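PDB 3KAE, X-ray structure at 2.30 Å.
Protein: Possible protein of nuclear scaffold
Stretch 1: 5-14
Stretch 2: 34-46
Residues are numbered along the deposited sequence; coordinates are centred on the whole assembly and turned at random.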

# COMPACT_ATOMS: atom_id res chain seq x y z
N LEU C 5 16.52 13.54 2.95
CA LEU C 5 15.08 13.40 2.71
C LEU C 5 14.69 11.94 2.40
O LEU C 5 13.58 11.52 2.68
CB LEU C 5 14.61 14.35 1.60
CG LEU C 5 14.40 15.83 1.97
CD1 LEU C 5 14.00 16.72 0.77
CD2 LEU C 5 13.36 15.96 3.09
N ILE C 6 15.62 11.19 1.82
CA ILE C 6 15.35 9.80 1.44
C ILE C 6 15.01 8.96 2.66
O ILE C 6 13.92 8.37 2.75
CB ILE C 6 16.53 9.16 0.69
CG1 ILE C 6 16.68 9.78 -0.70
CG2 ILE C 6 16.30 7.67 0.55
CD1 ILE C 6 15.43 9.66 -1.52
N GLY C 7 15.94 8.89 3.60
CA GLY C 7 15.71 8.10 4.80
C GLY C 7 14.40 8.43 5.48
O GLY C 7 13.72 7.55 6.01
N LYS C 8 14.03 9.71 5.45
CA LYS C 8 12.79 10.16 6.05
C LYS C 8 11.57 9.71 5.26
O LYS C 8 10.51 9.50 5.84
CB LYS C 8 12.78 11.70 6.18
N ILE C 9 11.72 9.62 3.94
CA ILE C 9 10.62 9.17 3.11
C ILE C 9 10.39 7.67 3.36
O ILE C 9 9.25 7.25 3.57
CB ILE C 9 10.88 9.46 1.62
CG1 ILE C 9 10.78 10.96 1.35
CG2 ILE C 9 9.86 8.71 0.72
CD1 ILE C 9 11.39 11.42 0.01
N CYS C 10 11.47 6.90 3.36
CA CYS C 10 11.39 5.47 3.62
C CYS C 10 10.72 5.24 4.96
O CYS C 10 9.81 4.41 5.09
CB CYS C 10 12.78 4.85 3.63
SG CYS C 10 13.52 4.80 1.99
N LYS C 11 11.15 6.01 5.95
CA LYS C 11 10.56 5.89 7.27
C LYS C 11 9.07 6.19 7.27
O LYS C 11 8.31 5.53 7.98
CB LYS C 11 11.30 6.75 8.30
CG LYS C 11 10.97 6.34 9.72
CD LYS C 11 11.73 7.16 10.74
CE LYS C 11 13.20 6.78 10.79
NZ LYS C 11 13.94 7.58 11.82
N SER C 12 8.66 7.17 6.48
CA SER C 12 7.24 7.52 6.39
C SER C 12 6.41 6.44 5.69
O SER C 12 5.22 6.26 6.01
CB SER C 12 7.06 8.86 5.66
OG SER C 12 7.84 9.88 6.23
N ILE C 13 7.02 5.77 4.72
CA ILE C 13 6.34 4.69 4.02
C ILE C 13 6.12 3.53 4.99
O ILE C 13 5.00 3.09 5.20
CB ILE C 13 7.14 4.25 2.79
CG1 ILE C 13 7.11 5.37 1.75
CG2 ILE C 13 6.56 2.94 2.23
CD1 ILE C 13 8.32 5.43 0.84
N ARG C 14 7.21 3.11 5.62
CA ARG C 14 7.17 2.10 6.68
C ARG C 14 6.14 2.40 7.75
O ARG C 14 5.58 1.49 8.33
CB ARG C 14 8.56 1.90 7.28
CG ARG C 14 8.56 1.39 8.70
CD ARG C 14 9.90 0.76 9.05
NE ARG C 14 10.95 1.74 9.30
CZ ARG C 14 11.44 2.01 10.51
NH1 ARG C 14 10.98 1.38 11.58
NH2 ARG C 14 12.40 2.92 10.65
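Stretch 2, residues 34-46: EYRMLMSIVLYLN

How does the second stretch lie on the first? Residues 36-45 form a helix that runs nearly parallel to helix 5-14, with a signed crossing angle of 17° and a closest approach between axes of 11.8 Å. That spacing is wide, so side chains rather than backbones make the contact, and the two stretches together bury a modest 267 Å². The backbones draw nearer toward their C-terminal ends: the CA atoms of Ile-6 and Tyr-35 are 9.7 Å apart, those of Ile-13 and Val-42 only 7.5 Å.

What meets Ile-6 at the start? Tyr-35, at the N-cap position just before the second helix, offers a ring face. Ile-6 CD1 lies over it, 4.2 Å from the centroid of the Tyr-35 ring and 3.9 Å from Tyr-35 CE1, a CH-pi contact 23° off the ring normal. The same methyl, Ile-6 CD1, also reaches Leu-38 CD2 at 4.2 Å, so Ile-6 touches both residues.

Which residue continues the contact one turn on? Ile-9, buried and with its CA-to-CB bond pointing toward the second stretch, places CG2 4.0 Å from Leu-38 CD2. Gly-7 and Lys-8, between Ile-6 and Ile-9, make no contact with the second helix.

Where does Ile-13 fit, a further turn along? It packs against three residues: its CD1 approaches Val-42 CG2 at 3.8 Å and Leu-38 CD1 at 4.4 Å, while Ile-13 CG2 lies 4.2 Å from Leu-45 CD1. Leu-38 thus touches all three isoleucines, Ile-6, Ile-9 and Ile-13, whose spacing of three and four residues keeps them on one side of their helix. No hydrogen bond crosses between the stretches; the contact is apolar throughout.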

# COMPACT_ATOMS: atom_id res chain seq x y z
N GLU C 34 15.98 11.98 -10.49
CA GLU C 34 16.08 10.53 -10.66
C GLU C 34 15.15 9.83 -9.67
O GLU C 34 15.31 8.66 -9.37
CB GLU C 34 17.52 10.05 -10.43
CG GLU C 34 18.61 10.89 -11.13
CD GLU C 34 19.05 12.14 -10.33
OE1 GLU C 34 18.99 12.14 -9.08
OE2 GLU C 34 19.48 13.12 -10.97
N TYR C 35 14.17 10.58 -9.16
CA TYR C 35 13.35 10.11 -8.06
C TYR C 35 11.88 10.39 -8.30
O TYR C 35 11.09 10.30 -7.36
CB TYR C 35 13.78 10.80 -6.76
CG TYR C 35 15.08 10.27 -6.18
CD1 TYR C 35 15.15 8.98 -5.65
CD2 TYR C 35 16.23 11.06 -6.16
CE1 TYR C 35 16.33 8.49 -5.12
CE2 TYR C 35 17.43 10.58 -5.64
CZ TYR C 35 17.47 9.28 -5.12
OH TYR C 35 18.64 8.77 -4.59
N ARG C 36 11.51 10.76 -9.52
CA ARG C 36 10.10 11.03 -9.79
C ARG C 36 9.30 9.72 -9.71
O ARG C 36 8.08 9.71 -9.51
CB ARG C 36 9.90 11.66 -11.17
CG ARG C 36 8.48 12.22 -11.36
CD ARG C 36 8.24 12.70 -12.78
NE ARG C 36 9.03 13.89 -13.12
CZ ARG C 36 8.78 15.11 -12.66
NH1 ARG C 36 7.76 15.31 -11.83
NH2 ARG C 36 9.55 16.13 -13.02
N MET C 37 10.00 8.61 -9.88
CA MET C 37 9.42 7.30 -9.74
C MET C 37 8.88 7.19 -8.32
O MET C 37 7.74 6.80 -8.11
CB MET C 37 10.49 6.24 -10.00
CG MET C 37 9.98 4.81 -10.25
SD MET C 37 8.70 4.64 -11.51
CE MET C 37 7.27 4.29 -10.46
N LEU C 38 9.72 7.58 -7.35
CA LEU C 38 9.40 7.48 -5.92
C LEU C 38 8.10 8.20 -5.56
O LEU C 38 7.26 7.70 -4.80
CB LEU C 38 10.55 8.04 -5.08
CG LEU C 38 10.38 8.11 -3.56
CD1 LEU C 38 9.93 6.76 -2.98
CD2 LEU C 38 11.67 8.53 -2.89
N MET C 39 7.97 9.40 -6.11
CA MET C 39 6.77 10.19 -5.97
C MET C 39 5.57 9.40 -6.50
O MET C 39 4.53 9.33 -5.85
CB MET C 39 6.96 11.48 -6.79
CG MET C 39 5.74 12.36 -6.89
SD MET C 39 5.28 13.11 -5.33
CE MET C 39 4.44 14.56 -5.94
N SER C 40 5.73 8.83 -7.68
CA SER C 40 4.68 8.05 -8.31
C SER C 40 4.24 6.87 -7.43
O SER C 40 3.05 6.61 -7.25
CB SER C 40 5.18 7.52 -9.65
OG SER C 40 5.25 8.55 -10.61
N ILE C 41 5.22 6.16 -6.89
CA ILE C 41 4.97 5.02 -6.00
C ILE C 41 4.18 5.42 -4.77
O ILE C 41 3.11 4.87 -4.51
CB ILE C 41 6.28 4.34 -5.61
CG1 ILE C 41 6.95 3.77 -6.86
CG2 ILE C 41 6.03 3.23 -4.61
CD1 ILE C 41 8.18 2.98 -6.60
N VAL C 42 4.70 6.40 -4.03
CA VAL C 42 4.05 6.84 -2.80
C VAL C 42 2.63 7.32 -3.08
O VAL C 42 1.71 7.10 -2.30
CB VAL C 42 4.90 7.89 -2.07
CG1 VAL C 42 4.16 8.41 -0.85
CG2 VAL C 42 6.24 7.29 -1.67
N LEU C 43 2.45 7.94 -4.24
CA LEU C 43 1.11 8.38 -4.65
C LEU C 43 0.22 7.15 -4.90
O LEU C 43 -0.97 7.13 -4.55
CB LEU C 43 1.23 9.22 -5.92
CG LEU C 43 0.63 10.63 -6.07
CD1 LEU C 43 0.47 11.36 -4.76
CD2 LEU C 43 1.49 11.46 -7.03
N TYR C 44 0.80 6.12 -5.53
CA TYR C 44 0.06 4.88 -5.78
C TYR C 44 -0.34 4.29 -4.43
O TYR C 44 -1.51 3.99 -4.19
CB TYR C 44 0.89 3.87 -6.60
CG TYR C 44 0.18 2.54 -6.74
CD1 TYR C 44 -0.71 2.31 -7.79
CD2 TYR C 44 0.36 1.53 -5.80
CE1 TYR C 44 -1.37 1.11 -7.92
CE2 TYR C 44 -0.29 0.31 -5.93
CZ TYR C 44 -1.16 0.11 -6.99
OH TYR C 44 -1.83 -1.07 -7.11
N LEU C 45 0.63 4.16 -3.53
CA LEU C 45 0.37 3.60 -2.21
C LEU C 45 -0.73 4.34 -1.47
O LEU C 45 -1.45 3.76 -0.67
CB LEU C 45 1.64 3.55 -1.37
CG LEU C 45 2.69 2.56 -1.87
CD1 LEU C 45 4.03 2.78 -1.14
CD2 LEU C 45 2.20 1.10 -1.74
N ASN C 46 -0.86 5.64 -1.74
CA ASN C 46 -1.84 6.45 -1.03
C ASN C 46 -3.20 6.41 -1.71
O ASN C 46 -4.12 7.14 -1.34
CB ASN C 46 -1.35 7.89 -0.88
CG ASN C 46 -2.16 8.67 0.13
OD1 ASN C 46 -2.50 9.85 -0.09
ND2 ASN C 46 -2.49 8.03 1.24